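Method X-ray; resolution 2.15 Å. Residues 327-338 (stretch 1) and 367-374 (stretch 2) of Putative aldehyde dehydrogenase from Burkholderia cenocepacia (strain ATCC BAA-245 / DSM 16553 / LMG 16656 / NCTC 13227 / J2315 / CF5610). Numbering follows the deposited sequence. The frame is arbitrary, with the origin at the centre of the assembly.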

# COMPACT_ATOMS: atom_id res chain seq x y z
N ASP A 327 -43.91 1.67 -0.44
CA ASP A 327 -42.85 0.66 -0.48
C ASP A 327 -42.17 0.65 -1.84
O ASP A 327 -40.96 0.44 -1.94
CB ASP A 327 -43.41 -0.72 -0.17
CG ASP A 327 -44.07 -0.80 1.19
OD1 ASP A 327 -43.35 -0.71 2.20
OD2 ASP A 327 -45.31 -0.96 1.24
N CYS A 328 -42.95 0.88 -2.89
CA CYS A 328 -42.44 0.81 -4.25
C CYS A 328 -43.15 1.80 -5.15
O CYS A 328 -44.32 2.13 -4.94
CB CYS A 328 -42.59 -0.62 -4.79
SG CYS A 328 -41.78 -0.92 -6.37
N GLY A 329 -42.44 2.30 -6.16
CA GLY A 329 -43.03 3.19 -7.14
C GLY A 329 -43.21 2.48 -8.47
O GLY A 329 -43.09 1.26 -8.55
N PRO A 330 -43.52 3.25 -9.53
CA PRO A 330 -43.66 2.69 -10.87
C PRO A 330 -42.32 2.35 -11.50
O PRO A 330 -41.28 2.77 -10.99
CB PRO A 330 -44.35 3.81 -11.64
CG PRO A 330 -43.87 5.05 -10.98
CD PRO A 330 -43.75 4.71 -9.51
N LEU A 331 -42.33 1.60 -12.60
CA LEU A 331 -41.11 1.32 -13.34
C LEU A 331 -40.82 2.50 -14.26
O LEU A 331 -41.65 3.38 -14.43
CB LEU A 331 -41.24 0.02 -14.13
CG LEU A 331 -41.53 -1.22 -13.27
CD1 LEU A 331 -41.50 -2.49 -14.11
CD2 LEU A 331 -40.55 -1.31 -12.11
N ILE A 332 -39.63 2.51 -14.86
CA ILE A 332 -39.13 3.69 -15.55
C ILE A 332 -39.94 4.02 -16.82
O ILE A 332 -40.11 5.19 -17.15
CB ILE A 332 -37.63 3.54 -15.88
CG1 ILE A 332 -37.04 4.87 -16.35
CG2 ILE A 332 -37.39 2.44 -16.89
CD1 ILE A 332 -37.13 5.98 -15.33
N ASN A 333 -40.45 3.00 -17.51
CA ASN A 333 -41.27 3.23 -18.70
C ASN A 333 -42.07 2.00 -19.10
O ASN A 333 -42.06 0.98 -18.41
CB ASN A 333 -40.39 3.69 -19.87
CG ASN A 333 -39.23 2.75 -20.16
OD1 ASN A 333 -39.34 1.54 -19.99
ND2 ASN A 333 -38.11 3.31 -20.60
N ALA A 334 -42.76 2.10 -20.23
CA ALA A 334 -43.62 1.02 -20.72
C ALA A 334 -42.81 -0.15 -21.25
O ALA A 334 -43.22 -1.31 -21.13
CB ALA A 334 -44.56 1.55 -21.79
N LYS A 335 -41.66 0.15 -21.85
CA LYS A 335 -40.80 -0.89 -22.42
C LYS A 335 -40.27 -1.82 -21.34
O LYS A 335 -40.17 -3.03 -21.54
CB LYS A 335 -39.63 -0.26 -23.19
N GLN A 336 -39.93 -1.25 -20.18
CA GLN A 336 -39.42 -2.04 -19.07
C GLN A 336 -40.56 -2.76 -18.35
O GLN A 336 -40.38 -3.86 -17.83
CB GLN A 336 -38.65 -1.16 -18.09
CG GLN A 336 -37.32 -0.67 -18.63
CD GLN A 336 -36.34 -1.80 -18.88
OE1 GLN A 336 -35.82 -1.95 -19.99
NE2 GLN A 336 -36.07 -2.60 -17.86
N GLN A 337 -41.73 -2.13 -18.32
CA GLN A 337 -42.91 -2.73 -17.70
C GLN A 337 -43.35 -3.97 -18.47
O GLN A 337 -43.73 -4.98 -17.87
CB GLN A 337 -44.06 -1.72 -17.64
CG GLN A 337 -45.27 -2.22 -16.87
CD GLN A 337 -46.45 -1.27 -16.95
OE1 GLN A 337 -46.62 -0.55 -17.93
NE2 GLN A 337 -47.28 -1.26 -15.91
N GLN A 338 -43.30 -3.89 -19.80
CA GLN A 338 -43.67 -5.01 -20.66
C GLN A 338 -42.67 -6.15 -20.52
O GLN A 338 -43.03 -7.32 -20.59
CB GLN A 338 -43.76 -4.55 -22.12
CG GLN A 338 -44.19 -5.64 -23.09
CD GLN A 338 -45.62 -6.08 -22.87
OE1 GLN A 338 -45.90 -7.27 -22.72
NE2 GLN A 338 -46.55 -5.13 -22.85
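Stretch 2, residues 367-374: SGFYQAPA

Two segments can meet through few direct hydrogen bonds, with most of the contact made by packing of rings and apolar side chains. Residues 367-374 of this putative aldehyde dehydrogenase illustrate the principle. The segment is mostly irregular, extended chain, and it runs antiparallel in register to residues 327-338: Pro330 pairs with Tyr370, their CA atoms 4.2 Å apart, whereas Cys328 pairs with Ala372 at a CA-CA distance of 7.8 Å. Of these two CA pairs, the one at Tyr370 is the closer. Together the two stretches bury 551 Å² of surface.

Ser367 stands clear of the first stretch, and the approach begins at Gly368. This residue has little room for a side chain, since an ideal CB would clash with CE2 of Tyr370 at 2.3 Å. Its carbonyl oxygen receives a weak backbone hydrogen bond from the amide of Tyr370, with 3.5 Å between Tyr370 N and Gly368 O, a local turn-back within the segment.

Phe369 is the centre of the contact and has the largest covered area of any residue in it. Its backbone carbonyl and its side chain both engage the first stretch. The carbonyl accepts a short, nearly straight hydrogen bond, 2.7 Å from Leu331 N to Phe369 O, which ties the two backbones together next to the closest CA pair. The CA-to-CB bond points toward the first stretch, and the ring lies against the start of the helix that begins at Ala334. Asn333 CA sits over one face, 4.0 Å from the ring centroid and close to the ring normal, in a CH-pi contact; Ala334 N lies over the same face, 3.7 Å from Phe369 CD1. Ala334 CB adds an apolar contact at 3.8 Å from Phe369 CE1. The helix start that the ring covers is itself capped, Gln336 N donating to Asn333 OD1 at 2.9 Å. Gln337 OE1, by contrast, approaches the edge of the ring.

At Tyr370 the CA-to-CB bond points away, yet the ring comes back to the first stretch. Pro330 CB lies over one face, 3.9 Å from the Tyr370 ring centroid, and Pro330 CD is 3.7 Å from Tyr370 CE1. The backbone oxygen of the same residue takes the second direct hydrogen bond, from Gln337 NE2 to Tyr370 O at 3.1 Å, with chi1 and chi2 of Gln337 both t, so that the side chain is extended.

Beyond this point the polar link is carried by a water, while apolar contacts remain direct. Gln371 N donates to a water at 2.8 Å from its oxygen, and that water donates in turn to Gly329 O, 2.4 Å from the water oxygen, bridging the two backbones. Gln371 CB packs 3.9 Å from Leu331 CD1, while its side-chain amide reaches the next residue of the same stretch, Gln371 NE2 donating to Ala372 O at 2.8 Å. The CA-to-CB bond of Ala372 points away. Pro373 makes the last touch, its CG 4.5 Å from Cys328 CB, and Ala374 lies out of reach.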

# COMPACT_ATOMS: atom_id res chain seq x y z
N SER A 367 -52.40 5.39 -16.19
CA SER A 367 -51.44 5.65 -17.26
C SER A 367 -50.00 5.44 -16.78
O SER A 367 -49.07 5.41 -17.59
CB SER A 367 -51.62 7.07 -17.80
OG SER A 367 -51.60 8.02 -16.75
N GLY A 368 -49.83 5.30 -15.47
CA GLY A 368 -48.52 5.04 -14.91
C GLY A 368 -48.05 3.63 -15.20
O GLY A 368 -48.84 2.77 -15.59
N PHE A 369 -46.76 3.38 -15.00
CA PHE A 369 -46.18 2.07 -15.28
C PHE A 369 -45.91 1.31 -13.99
O PHE A 369 -44.76 1.12 -13.59
CB PHE A 369 -44.89 2.22 -16.09
CG PHE A 369 -44.95 3.31 -17.13
CD1 PHE A 369 -45.69 3.13 -18.29
CD2 PHE A 369 -44.28 4.50 -16.94
CE1 PHE A 369 -45.75 4.13 -19.25
CE2 PHE A 369 -44.34 5.50 -17.89
CZ PHE A 369 -45.07 5.32 -19.05
N TYR A 370 -46.98 0.88 -13.33
CA TYR A 370 -46.87 0.25 -12.02
C TYR A 370 -46.79 -1.27 -12.11
O TYR A 370 -47.49 -1.90 -12.89
CB TYR A 370 -48.06 0.67 -11.14
CG TYR A 370 -48.08 2.15 -10.85
CD1 TYR A 370 -47.33 2.68 -9.81
CD2 TYR A 370 -48.84 3.02 -11.61
CE1 TYR A 370 -47.34 4.03 -9.54
CE2 TYR A 370 -48.86 4.38 -11.35
CZ TYR A 370 -48.11 4.88 -10.31
OH TYR A 370 -48.12 6.23 -10.04
N GLN A 371 -45.91 -1.83 -11.29
CA GLN A 371 -45.73 -3.28 -11.22
C GLN A 371 -45.49 -3.70 -9.77
O GLN A 371 -44.49 -3.33 -9.16
CB GLN A 371 -44.56 -3.72 -12.10
CG GLN A 371 -44.16 -5.18 -11.91
CD GLN A 371 -45.26 -6.14 -12.30
OE1 GLN A 371 -45.63 -6.24 -13.47
NE2 GLN A 371 -45.79 -6.86 -11.32
N ALA A 372 -46.42 -4.48 -9.23
CA ALA A 372 -46.32 -4.95 -7.86
C ALA A 372 -45.19 -5.97 -7.73
O ALA A 372 -44.98 -6.78 -8.62
CB ALA A 372 -47.64 -5.56 -7.41
N PRO A 373 -44.45 -5.92 -6.60
CA PRO A 373 -43.40 -6.90 -6.33
C PRO A 373 -43.95 -8.32 -6.31
O PRO A 373 -45.03 -8.54 -5.76
CB PRO A 373 -42.88 -6.48 -4.95
CG PRO A 373 -43.21 -5.03 -4.85
CD PRO A 373 -44.52 -4.88 -5.56
N ALA A 374 -43.23 -9.26 -6.91
CA ALA A 374 -43.72 -10.62 -7.04
C ALA A 374 -42.76 -11.63 -6.44
O ALA A 374 -41.55 -11.56 -6.66
CB ALA A 374 -43.98 -10.95 -8.50
O HOH W 1 -43.86 -0.70 -9.73